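Local coordinates for protein polyphosphate kinase (Porphyromonas gingivalis, PDB 2O8R) that probably catalyses the reversible transfer of the terminal phosphate of ATP onto a growing chain of long polyphosphate, at residues A[6-11]-A[579-584]; A[550-555]-A[573-578]; A[522-527]-A[537-542]; A[17-22]-A[663-668]. The protein carries 3 engineered substitutions. All coordinates share one frame; numbering follows the deposited sequence.

In the fold
The four contacts illustrate how one α/β domain can be bound within itself and to the start of its chain. Contacts 3 and 2 follow each other in sequence inside C-terminal domain 2: contact 3 brings helix 516-532 to strand 538-543, and contact 2 covers the next helix, 549-560. Their centres are about 13 Å apart, and Leu555 meets Met539 and Leu541. Both fall within the spans bridged by contacts 1 and 4, whose segments alternate and which tie the N-terminal arm and helix 13-29 to this domain. The centres of contacts 1 and 2 are about 7 Å apart, and Phe11 packs on Leu663 of contact 4, where helix 13-29 reaches strand 665-667, an outermost strand of the sheet within this chain.

Contact 1 (A[6-11]-A[579-584]); sequences SAYPFF and MPQSRN
Gln581 reaches out from a short 3-10 turn to lie against Tyr8 and Pro9, two residues of the extended arm that opens the modelled chain. Its side chain shows how a single glutamine can serve first as an apolar surface and only then as an amide. CB comes to the edge of the Tyr8 ring, in its plane, 3.7 Å from CE1 of Tyr8. The next carbon, CG, approaches the ring obliquely and is 3.6 Å from Tyr8 CE1. A bend at chi2 (97°) then turns the chain off the tyrosine and carries the amide to the proline. There Gln581 CD lies 3.8 Å from Pro9 CD, and OE1 of Gln581 is 3.1 Å from that same proline carbon. The same oxygen lies 3.6 Å from Ala7 O, the carbonyl two residues before the proline, a meeting of two acceptors that is not a bond. The amide plane ends up turned 31° from the tyrosine ring. What crosses the contact is van der Waals touching. The polar end of Tyr8 is engaged elsewhere, its OH being hydrogen-bonded to Glu560. The turn carrying Gln581 is braced internally, with Met579 N bonded to Ser582 OG at 3.0 Å. This surface contact sits beside helix 549-560, whose Tyr556 meets the Tyr8 ring with nearly parallel planes, and the turn leads directly into strand 585-589, just as the arm leads into helix 13-29.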
# COMPACT_ATOMS: atom_id res chain seq x y z
N SER A 6 -6.80 43.65 -24.38
CA SER A 6 -7.87 44.67 -24.62
C SER A 6 -9.18 44.36 -23.89
O SER A 6 -9.18 43.79 -22.79
CB SER A 6 -8.11 44.85 -26.12
OG SER A 6 -9.03 45.90 -26.37
N ALA A 7 -10.30 44.72 -24.53
CA ALA A 7 -11.63 44.66 -23.92
C ALA A 7 -12.23 43.26 -23.91
O ALA A 7 -13.45 43.09 -24.10
CB ALA A 7 -12.59 45.65 -24.64
N TYR A 8 -11.39 42.25 -23.68
CA TYR A 8 -11.78 40.85 -23.83
C TYR A 8 -12.41 40.20 -22.60
O TYR A 8 -11.92 40.36 -21.48
CB TYR A 8 -10.60 40.02 -24.30
CG TYR A 8 -10.23 40.30 -25.74
CD1 TYR A 8 -11.01 39.81 -26.78
CD2 TYR A 8 -9.09 41.03 -26.05
CE1 TYR A 8 -10.66 40.05 -28.11
CE2 TYR A 8 -8.73 41.28 -27.37
CZ TYR A 8 -9.52 40.79 -28.40
OH TYR A 8 -9.17 41.04 -29.71
N PRO A 9 -13.47 39.42 -22.82
CA PRO A 9 -14.14 38.69 -21.74
C PRO A 9 -13.37 37.42 -21.33
O PRO A 9 -12.71 36.79 -22.17
CB PRO A 9 -15.47 38.30 -22.38
CG PRO A 9 -15.14 38.11 -23.83
CD PRO A 9 -14.08 39.15 -24.13
N PHE A 10 -13.45 37.08 -20.04
CA PHE A 10 -12.85 35.85 -19.50
C PHE A 10 -13.69 35.30 -18.35
O PHE A 10 -14.05 36.04 -17.44
CB PHE A 10 -11.45 36.11 -18.94
CG PHE A 10 -10.45 36.60 -19.94
CD1 PHE A 10 -9.77 35.71 -20.75
CD2 PHE A 10 -10.18 37.95 -20.06
CE1 PHE A 10 -8.83 36.17 -21.67
CE2 PHE A 10 -9.25 38.41 -20.98
CZ PHE A 10 -8.57 37.51 -21.78
N PHE A 11 -13.98 34.00 -18.38
CA PHE A 11 -14.60 33.35 -17.23
C PHE A 11 -13.61 33.36 -16.11
O PHE A 11 -12.40 33.29 -16.36
CB PHE A 11 -14.91 31.90 -17.53
CG PHE A 11 -16.03 31.69 -18.49
CD1 PHE A 11 -17.24 32.34 -18.31
CD2 PHE A 11 -15.87 30.82 -19.56
CE1 PHE A 11 -18.28 32.13 -19.21
CE2 PHE A 11 -16.90 30.60 -20.46
CZ PHE A 11 -18.11 31.25 -20.29
N MSE A 579 -19.57 34.74 -28.29
CA MSE A 579 -19.36 36.16 -28.11
C MSE A 579 -18.84 36.70 -29.42
O MSE A 579 -18.34 35.93 -30.23
CB MSE A 579 -18.32 36.39 -27.04
CG MSE A 579 -18.68 35.78 -25.72
SE MSE A 579 -19.78 36.91 -24.59
CE MSE A 579 -21.59 36.53 -25.22
N PRO A 580 -18.97 38.01 -29.65
CA PRO A 580 -18.38 38.58 -30.85
C PRO A 580 -16.90 38.22 -31.04
O PRO A 580 -16.50 37.86 -32.15
CB PRO A 580 -18.57 40.08 -30.64
CG PRO A 580 -19.80 40.16 -29.83
CD PRO A 580 -19.69 39.04 -28.87
N GLN A 581 -16.12 38.25 -29.97
CA GLN A 581 -14.67 38.01 -30.07
C GLN A 581 -14.32 36.53 -30.25
O GLN A 581 -13.18 36.19 -30.54
CB GLN A 581 -13.94 38.58 -28.86
CG GLN A 581 -14.25 40.04 -28.58
CD GLN A 581 -15.32 40.25 -27.51
OE1 GLN A 581 -15.07 40.89 -26.50
NE2 GLN A 581 -16.52 39.73 -27.75
N SER A 582 -15.32 35.67 -30.06
CA SER A 582 -15.16 34.23 -30.11
C SER A 582 -16.18 33.65 -31.09
O SER A 582 -16.49 32.46 -31.05
CB SER A 582 -15.37 33.63 -28.72
OG SER A 582 -16.75 33.67 -28.34
N ARG A 583 -16.68 34.53 -31.96
CA ARG A 583 -17.70 34.19 -32.94
C ARG A 583 -17.35 32.97 -33.78
O ARG A 583 -18.22 32.18 -34.12
CB ARG A 583 -18.02 35.43 -33.79
CG ARG A 583 -18.43 35.19 -35.25
CD ARG A 583 -19.07 36.44 -35.88
NE ARG A 583 -18.50 37.70 -35.39
CZ ARG A 583 -19.16 38.59 -34.65
NH1 ARG A 583 -20.43 38.38 -34.30
NH2 ARG A 583 -18.56 39.71 -34.26
N ASN A 584 -16.07 32.79 -34.08
CA ASN A 584 -15.63 31.63 -34.86
C ASN A 584 -15.09 30.47 -34.04
O ASN A 584 -14.44 29.58 -34.60
CB ASN A 584 -14.57 32.06 -35.87
CG ASN A 584 -15.14 32.90 -36.96
OD1 ASN A 584 -16.24 32.64 -37.43
ND2 ASN A 584 -14.41 33.93 -37.37

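Contact 2 (A[550-555]-A[573-578])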
# COMPACT_ATOMS: atom_id res chain seq x y z
N ASN A 550 -2.99 35.22 -22.11
CA ASN A 550 -2.33 35.61 -23.35
C ASN A 550 -2.73 34.76 -24.53
O ASN A 550 -3.18 35.30 -25.54
CB ASN A 550 -0.82 35.66 -23.19
CG ASN A 550 -0.37 36.93 -22.50
OD1 ASN A 550 -1.09 37.50 -21.67
ND2 ASN A 550 0.83 37.39 -22.85
N VAL A 551 -2.62 33.45 -24.39
CA VAL A 551 -2.97 32.56 -25.49
C VAL A 551 -4.46 32.68 -25.81
O VAL A 551 -4.85 32.63 -26.97
CB VAL A 551 -2.62 31.08 -25.20
CG1 VAL A 551 -2.60 30.32 -26.48
CG2 VAL A 551 -1.28 30.98 -24.57
N ILE A 552 -5.28 32.87 -24.78
CA ILE A 552 -6.70 33.04 -24.99
C ILE A 552 -6.94 34.29 -25.84
O ILE A 552 -7.74 34.27 -26.79
CB ILE A 552 -7.49 33.06 -23.67
CG1 ILE A 552 -7.39 31.69 -22.99
CG2 ILE A 552 -8.95 33.37 -23.93
CD1 ILE A 552 -8.19 31.56 -21.71
N THR A 553 -6.20 35.36 -25.55
CA THR A 553 -6.35 36.61 -26.30
C THR A 553 -5.97 36.43 -27.77
O THR A 553 -6.65 36.94 -28.66
CB THR A 553 -5.54 37.76 -25.65
OG1 THR A 553 -5.84 37.84 -24.25
CG2 THR A 553 -5.91 39.07 -26.29
N GLN A 554 -4.90 35.68 -28.02
CA GLN A 554 -4.50 35.32 -29.38
C GLN A 554 -5.62 34.55 -30.09
O GLN A 554 -5.88 34.77 -31.28
CB GLN A 554 -3.21 34.50 -29.35
CG GLN A 554 -2.15 35.11 -28.45
CD GLN A 554 -0.81 34.41 -28.50
OE1 GLN A 554 -0.56 33.59 -29.38
NE2 GLN A 554 0.07 34.75 -27.57
N LEU A 555 -6.28 33.66 -29.36
CA LEU A 555 -7.34 32.86 -29.93
C LEU A 555 -8.50 33.75 -30.33
O LEU A 555 -9.04 33.61 -31.43
CB LEU A 555 -7.79 31.78 -28.95
CG LEU A 555 -6.75 30.72 -28.61
CD1 LEU A 555 -7.25 29.85 -27.45
CD2 LEU A 555 -6.39 29.86 -29.82
N CYS A 573 -11.96 26.07 -18.57
CA CYS A 573 -11.86 26.90 -19.74
C CYS A 573 -12.30 28.33 -19.44
O CYS A 573 -13.41 28.56 -19.00
CB CYS A 573 -12.70 26.33 -20.87
SG CYS A 573 -12.37 27.13 -22.43
N CYS A 574 -11.41 29.30 -19.69
CA CYS A 574 -11.68 30.70 -19.36
C CYS A 574 -12.00 31.52 -20.58
O CYS A 574 -12.34 32.69 -20.47
CB CYS A 574 -10.49 31.34 -18.66
SG CYS A 574 -10.11 30.62 -17.06
N LEU A 575 -11.85 30.92 -21.75
CA LEU A 575 -12.30 31.53 -22.98
C LEU A 575 -13.82 31.42 -22.97
O LEU A 575 -14.35 30.35 -22.73
CB LEU A 575 -11.71 30.80 -24.17
CG LEU A 575 -12.00 31.34 -25.57
CD1 LEU A 575 -10.79 31.13 -26.46
CD2 LEU A 575 -13.23 30.69 -26.17
N VAL A 576 -14.49 32.53 -23.23
CA VAL A 576 -15.95 32.55 -23.22
C VAL A 576 -16.54 32.51 -24.62
O VAL A 576 -16.29 33.39 -25.44
CB VAL A 576 -16.52 33.67 -22.28
CG1 VAL A 576 -15.58 34.82 -22.17
CG2 VAL A 576 -17.94 34.09 -22.67
N PRO A 577 -17.31 31.44 -24.90
CA PRO A 577 -17.82 31.20 -26.24
C PRO A 577 -19.07 32.02 -26.52
O PRO A 577 -19.61 32.65 -25.60
CB PRO A 577 -18.16 29.71 -26.20
CG PRO A 577 -18.55 29.46 -24.79
CD PRO A 577 -17.74 30.41 -23.94
N ASP A 578 -19.51 31.99 -27.77
CA ASP A 578 -20.74 32.65 -28.22
C ASP A 578 -20.69 34.14 -27.95
O ASP A 578 -21.65 34.73 -27.45
CB ASP A 578 -21.97 32.03 -27.54
CG ASP A 578 -22.05 30.53 -27.73
OD1 ASP A 578 -21.48 30.01 -28.71
OD2 ASP A 578 -22.71 29.88 -26.89
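Ile552 and Leu575 bring the two backbones nearest, with CA atoms 6.1 Å apart, where a face of helix 549-560 meets a chain segment without regular structure. Leu575 and Ile552 share most of the buried surface about equally. In Leu575, CG lies trans to the backbone N (chi1 -176°), which extends the side chain toward the helix. Leu575 CB touches CG2 of Ile552 at 3.8 Å, and its CD1 methyl meets CD1 of Leu555 at 3.9 Å, these two leucines running roughly perpendicular to each other. The two branches of Ile552 divide the work: CG2 takes Leu575, while the longer arm ends in CD1, which rests 3.8 Å from Cys574 CB and close to the Leu575 backbone. All four residues are buried, and the side chains are all apolar where they meet. Leu575 continues onto Ile585 of strand 585-589, and Leu555 onto Met539 and Leu541 of strand 538-543. Helix 549-560 is the connection of a beta-alpha-beta crossover, since the flanking strands 538-543 and 564-569 are parallel neighbours in the sheet. The loop from 564-569 to the next parallel strand, 585-589, lies beside it, characteristic of a layered α/β domain such as those of the PLD clan.

Contact 3 (A[522-527]-A[537-542])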
# COMPACT_ATOMS: atom_id res chain seq x y z
N ASN A 522 3.66 31.62 -33.38
CA ASN A 522 3.90 31.52 -34.82
C ASN A 522 2.83 30.70 -35.53
O ASN A 522 2.27 31.16 -36.53
CB ASN A 522 5.27 30.93 -35.08
CG ASN A 522 6.37 31.73 -34.44
OD1 ASN A 522 6.22 32.93 -34.18
ND2 ASN A 522 7.49 31.07 -34.15
N LEU A 523 2.57 29.50 -35.02
CA LEU A 523 1.55 28.60 -35.55
C LEU A 523 0.15 29.25 -35.64
O LEU A 523 -0.52 29.12 -36.67
CB LEU A 523 1.47 27.33 -34.71
CG LEU A 523 2.63 26.32 -34.76
CD1 LEU A 523 2.70 25.49 -33.48
CD2 LEU A 523 2.52 25.41 -35.98
N ILE A 524 -0.27 29.95 -34.58
CA ILE A 524 -1.57 30.62 -34.59
C ILE A 524 -1.58 31.77 -35.58
O ILE A 524 -2.54 31.94 -36.34
CB ILE A 524 -1.97 31.16 -33.20
CG1 ILE A 524 -2.17 30.00 -32.22
CG2 ILE A 524 -3.24 31.98 -33.32
CD1 ILE A 524 -2.33 30.43 -30.77
N GLU A 525 -0.50 32.55 -35.55
CA GLU A 525 -0.34 33.68 -36.45
C GLU A 525 -0.42 33.25 -37.91
O GLU A 525 -1.09 33.90 -38.72
CB GLU A 525 0.99 34.39 -36.20
CG GLU A 525 0.98 35.38 -35.05
CD GLU A 525 -0.10 36.43 -35.16
OE1 GLU A 525 -0.58 36.73 -36.28
OE2 GLU A 525 -0.45 36.99 -34.11
N ARG A 526 0.26 32.15 -38.24
CA ARG A 526 0.26 31.64 -39.60
C ARG A 526 -1.14 31.39 -40.15
O ARG A 526 -1.39 31.61 -41.34
CB ARG A 526 1.10 30.37 -39.70
CG ARG A 526 1.09 29.75 -41.08
CD ARG A 526 2.19 28.77 -41.24
NE ARG A 526 1.99 27.60 -40.40
CZ ARG A 526 2.69 26.49 -40.48
NH1 ARG A 526 3.65 26.37 -41.40
NH2 ARG A 526 2.43 25.48 -39.66
N GLU A 527 -2.05 30.96 -39.27
CA GLU A 527 -3.44 30.75 -39.65
C GLU A 527 -4.11 32.09 -39.90
O GLU A 527 -4.91 32.20 -40.82
CB GLU A 527 -4.23 29.97 -38.59
CG GLU A 527 -3.68 28.62 -38.23
CD GLU A 527 -3.84 27.59 -39.34
OE1 GLU A 527 -4.94 27.54 -39.94
OE2 GLU A 527 -2.87 26.83 -39.59
N GLY A 537 -8.68 29.08 -42.63
CA GLY A 537 -7.96 29.17 -41.36
C GLY A 537 -8.63 28.32 -40.29
O GLY A 537 -9.69 28.67 -39.77
N TYR A 538 -8.00 27.20 -39.95
CA TYR A 538 -8.61 26.26 -39.01
C TYR A 538 -7.64 25.76 -37.93
O TYR A 538 -6.44 25.59 -38.18
CB TYR A 538 -9.22 25.08 -39.76
CG TYR A 538 -9.97 24.14 -38.87
CD1 TYR A 538 -11.16 24.53 -38.26
CD2 TYR A 538 -9.48 22.85 -38.63
CE1 TYR A 538 -11.85 23.68 -37.44
CE2 TYR A 538 -10.17 21.98 -37.80
CZ TYR A 538 -11.35 22.40 -37.20
OH TYR A 538 -12.04 21.54 -36.39
N MSE A 539 -8.18 25.53 -36.73
CA MSE A 539 -7.42 24.97 -35.61
C MSE A 539 -8.27 23.96 -34.88
O MSE A 539 -9.46 24.19 -34.64
CB MSE A 539 -6.99 26.05 -34.63
CG MSE A 539 -5.93 26.96 -35.18
SE MSE A 539 -5.19 28.20 -33.89
CE MSE A 539 -6.58 29.52 -33.82
N LEU A 540 -7.66 22.84 -34.52
CA LEU A 540 -8.32 21.84 -33.70
C LEU A 540 -7.45 21.60 -32.50
O LEU A 540 -6.33 21.10 -32.62
CB LEU A 540 -8.56 20.56 -34.51
CG LEU A 540 -9.39 19.40 -33.94
CD1 LEU A 540 -10.41 19.81 -32.89
CD2 LEU A 540 -10.08 18.67 -35.07
N LEU A 541 -7.95 21.99 -31.33
CA LEU A 541 -7.15 22.02 -30.11
C LEU A 541 -7.82 21.26 -28.96
O LEU A 541 -8.94 21.59 -28.56
CB LEU A 541 -6.93 23.46 -29.70
CG LEU A 541 -6.21 24.46 -30.58
CD1 LEU A 541 -6.33 25.80 -29.89
CD2 LEU A 541 -4.75 24.08 -30.76
N LYS A 542 -7.14 20.25 -28.41
CA LYS A 542 -7.68 19.47 -27.31
C LYS A 542 -6.76 19.49 -26.10
O LYS A 542 -5.59 19.16 -26.22
CB LYS A 542 -7.90 18.03 -27.73
CG LYS A 542 -8.32 17.12 -26.59
CD LYS A 542 -8.46 15.68 -27.07
CE LYS A 542 -8.84 14.79 -25.95
NZ LYS A 542 -10.27 15.00 -25.72
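Ile524 is the first residue of helix segment 522-527 to touch the strand, and it does so through both branches. CG1 of Ile524 lies 3.9 Å from the SE atom of Met539, a selenomethionine, while its CG2 methyl approaches the CE of the same side chain at 4.2 Å. The two side chains meet at about a right angle, Met539 being bent at its last torsion (chi3 -78°) so that its end folds against the isoleucine. One turn further on, Glu527 points at the strand and supplies the polar half of the contact. Its CG slides past Met539 CG in the opposite sense, and a bend at chi2 brings the carboxylate to the backbone of Tyr538. Here OE1 of Glu527 accepts a hydrogen bond from Tyr538 N at 3.1 Å, met nearly along the C-O axis; the angle at the hydrogen is 137°. Glu527 OE1 also lies 3.0 Å from Tyr538 O, two acceptors that form no bond. OE2 accepts from the backbone N of Asn605, in the loop after strand 600-603. Segments 522-527 and 538-542 run roughly antiparallel, at 144°, with their axes 9.3 Å apart at closest, as expected where a helix returns into the next strand of an α/β sheet. Chemically, a buried carboxylate with one backbone N-H for each oxygen is probably restrained in its rotation, and these bonds probably offset part of the cost of burying its charge.

Contact 4 (A[17-22]-A[663-668]); sequences WLSFNE and LNNIYK
Ser19 is bonded twice to the other segment, by its hydroxyl to Leu663 and by its carbonyl to Asn665, in the closely joined half of this contact. The hydroxyl, turned to the side of its own carbonyl carbon and opposite N (chi1 -174°), is the donor in the first, with Ser19 OG and Leu663 O 2.7 Å apart. In the second, Asn665 ND2 donates to Ser19 O at 2.8 Å, bending only moderately at the hydrogen (152°). That oxygen lies almost in the plane of the Asn665 amide, whereas ND2 approaches from well off the plane of the Ser19 carbonyl. Arg589 NH1 is hydrogen-bonded to both Asn665 OD1 and Ser19 OG; the bonds at OD1 and ND2 together should limit rotation of the amide. The architecture is that of a domain interface, in which helix 13-29 of the N-terminal domain packs against strand 665-667, an outermost strand within this chain of the sheet in C-terminal domain 2. The predicted ATP-binding residues Asn48 and Arg570 are not far off, and Asn48 is hydrogen-bonded to Asn21 of the helix. One turn beyond Ser19 the fit is looser. Glu22 CG passes Asn665 ND2 at 3.9 Å without a bond, and a water joins the acid to the strand, donating to Glu22 OE1 at 2.9 Å and accepting only weakly from Asn665 N. Glu22 OE2 turns instead to a salt bridge with Arg93 and a hydrogen bond from Gln94.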
# COMPACT_ATOMS: atom_id res chain seq x y z
N TRP A 17 -14.23 25.97 -13.21
CA TRP A 17 -13.99 24.66 -12.62
C TRP A 17 -15.28 24.04 -12.14
O TRP A 17 -15.55 22.88 -12.44
CB TRP A 17 -13.00 24.70 -11.46
CG TRP A 17 -12.66 23.32 -10.98
CD1 TRP A 17 -11.65 22.52 -11.43
CD2 TRP A 17 -13.34 22.57 -9.97
NE1 TRP A 17 -11.65 21.33 -10.77
CE2 TRP A 17 -12.67 21.33 -9.86
CE3 TRP A 17 -14.44 22.82 -9.14
CZ2 TRP A 17 -13.07 20.34 -8.96
CZ3 TRP A 17 -14.83 21.85 -8.24
CH2 TRP A 17 -14.15 20.61 -8.16
N LEU A 18 -16.07 24.81 -11.41
CA LEU A 18 -17.34 24.33 -10.86
C LEU A 18 -18.27 23.84 -11.96
O LEU A 18 -19.04 22.91 -11.76
CB LEU A 18 -17.99 25.41 -9.98
CG LEU A 18 -17.30 25.57 -8.62
CD1 LEU A 18 -17.73 26.84 -7.90
CD2 LEU A 18 -17.53 24.34 -7.73
N SER A 19 -18.15 24.45 -13.13
CA SER A 19 -18.88 24.03 -14.31
C SER A 19 -18.50 22.60 -14.71
O SER A 19 -19.35 21.80 -15.10
CB SER A 19 -18.58 24.99 -15.46
OG SER A 19 -19.37 24.70 -16.59
N PHE A 20 -17.21 22.31 -14.61
CA PHE A 20 -16.68 20.99 -14.91
C PHE A 20 -17.24 19.96 -13.93
O PHE A 20 -17.68 18.89 -14.34
CB PHE A 20 -15.15 21.03 -14.89
CG PHE A 20 -14.49 19.73 -14.57
CD1 PHE A 20 -14.53 18.67 -15.48
CD2 PHE A 20 -13.81 19.56 -13.36
CE1 PHE A 20 -13.91 17.46 -15.19
CE2 PHE A 20 -13.19 18.35 -13.06
CZ PHE A 20 -13.24 17.30 -13.97
N ASN A 21 -17.27 20.30 -12.65
CA ASN A 21 -17.78 19.34 -11.69
C ASN A 21 -19.29 19.17 -11.80
O ASN A 21 -19.80 18.10 -11.50
CB ASN A 21 -17.33 19.65 -10.26
CG ASN A 21 -16.82 18.41 -9.54
OD1 ASN A 21 -16.31 17.47 -10.15
ND2 ASN A 21 -16.97 18.40 -8.22
N GLU A 22 -19.98 20.20 -12.28
CA GLU A 22 -21.39 20.07 -12.66
C GLU A 22 -21.57 18.98 -13.74
O GLU A 22 -22.48 18.15 -13.64
CB GLU A 22 -21.93 21.41 -13.17
CG GLU A 22 -23.30 21.34 -13.83
CD GLU A 22 -24.41 22.04 -13.04
OE1 GLU A 22 -25.52 22.20 -13.61
OE2 GLU A 22 -24.20 22.43 -11.86
N LEU A 663 -21.62 29.48 -18.87
CA LEU A 663 -20.91 28.30 -18.34
C LEU A 663 -21.75 27.00 -18.29
O LEU A 663 -21.44 26.08 -17.52
CB LEU A 663 -20.24 28.59 -16.98
CG LEU A 663 -18.87 29.28 -17.01
CD1 LEU A 663 -18.40 29.59 -15.61
CD2 LEU A 663 -17.81 28.45 -17.72
N ASN A 664 -22.79 26.91 -19.11
CA ASN A 664 -23.65 25.74 -19.05
C ASN A 664 -23.19 24.61 -19.92
O ASN A 664 -22.67 24.82 -21.02
CB ASN A 664 -25.08 26.09 -19.41
CG ASN A 664 -25.76 26.89 -18.35
OD1 ASN A 664 -26.03 26.38 -17.27
ND2 ASN A 664 -26.04 28.15 -18.64
N ASN A 665 -23.38 23.40 -19.40
CA ASN A 665 -23.06 22.18 -20.10
C ASN A 665 -24.29 21.76 -20.90
O ASN A 665 -25.30 21.32 -20.34
CB ASN A 665 -22.65 21.11 -19.11
CG ASN A 665 -21.29 21.39 -18.47
OD1 ASN A 665 -20.26 21.35 -19.14
ND2 ASN A 665 -21.28 21.63 -17.15
N ILE A 666 -24.21 21.93 -22.22
CA ILE A 666 -25.32 21.60 -23.09
C ILE A 666 -24.96 20.37 -23.95
O ILE A 666 -24.02 20.42 -24.74
CB ILE A 666 -25.69 22.79 -24.01
CG1 ILE A 666 -25.74 24.11 -23.24
CG2 ILE A 666 -27.01 22.56 -24.64
CD1 ILE A 666 -26.80 24.14 -22.18
N TYR A 667 -25.70 19.28 -23.76
CA TYR A 667 -25.52 18.05 -24.53
C TYR A 667 -25.75 18.28 -26.01
O TYR A 667 -26.78 18.84 -26.41
CB TYR A 667 -26.49 16.94 -24.09
CG TYR A 667 -26.13 16.16 -22.85
CD1 TYR A 667 -25.11 15.20 -22.87
CD2 TYR A 667 -26.83 16.34 -21.67
CE1 TYR A 667 -24.79 14.47 -21.72
CE2 TYR A 667 -26.52 15.62 -20.52
CZ TYR A 667 -25.50 14.69 -20.55
OH TYR A 667 -25.22 13.99 -19.39
N LYS A 668 -24.82 17.81 -26.82
CA LYS A 668 -24.92 17.92 -28.26
C LYS A 668 -25.76 16.81 -28.90
O LYS A 668 -25.40 16.29 -29.95
CB LYS A 668 -23.52 17.98 -28.84
CG LYS A 668 -22.72 19.11 -28.20
CD LYS A 668 -21.24 19.04 -28.50
CE LYS A 668 -20.97 19.18 -29.97
NZ LYS A 668 -19.52 19.42 -30.19
O HOH W 1 -24.69 23.02 -16.29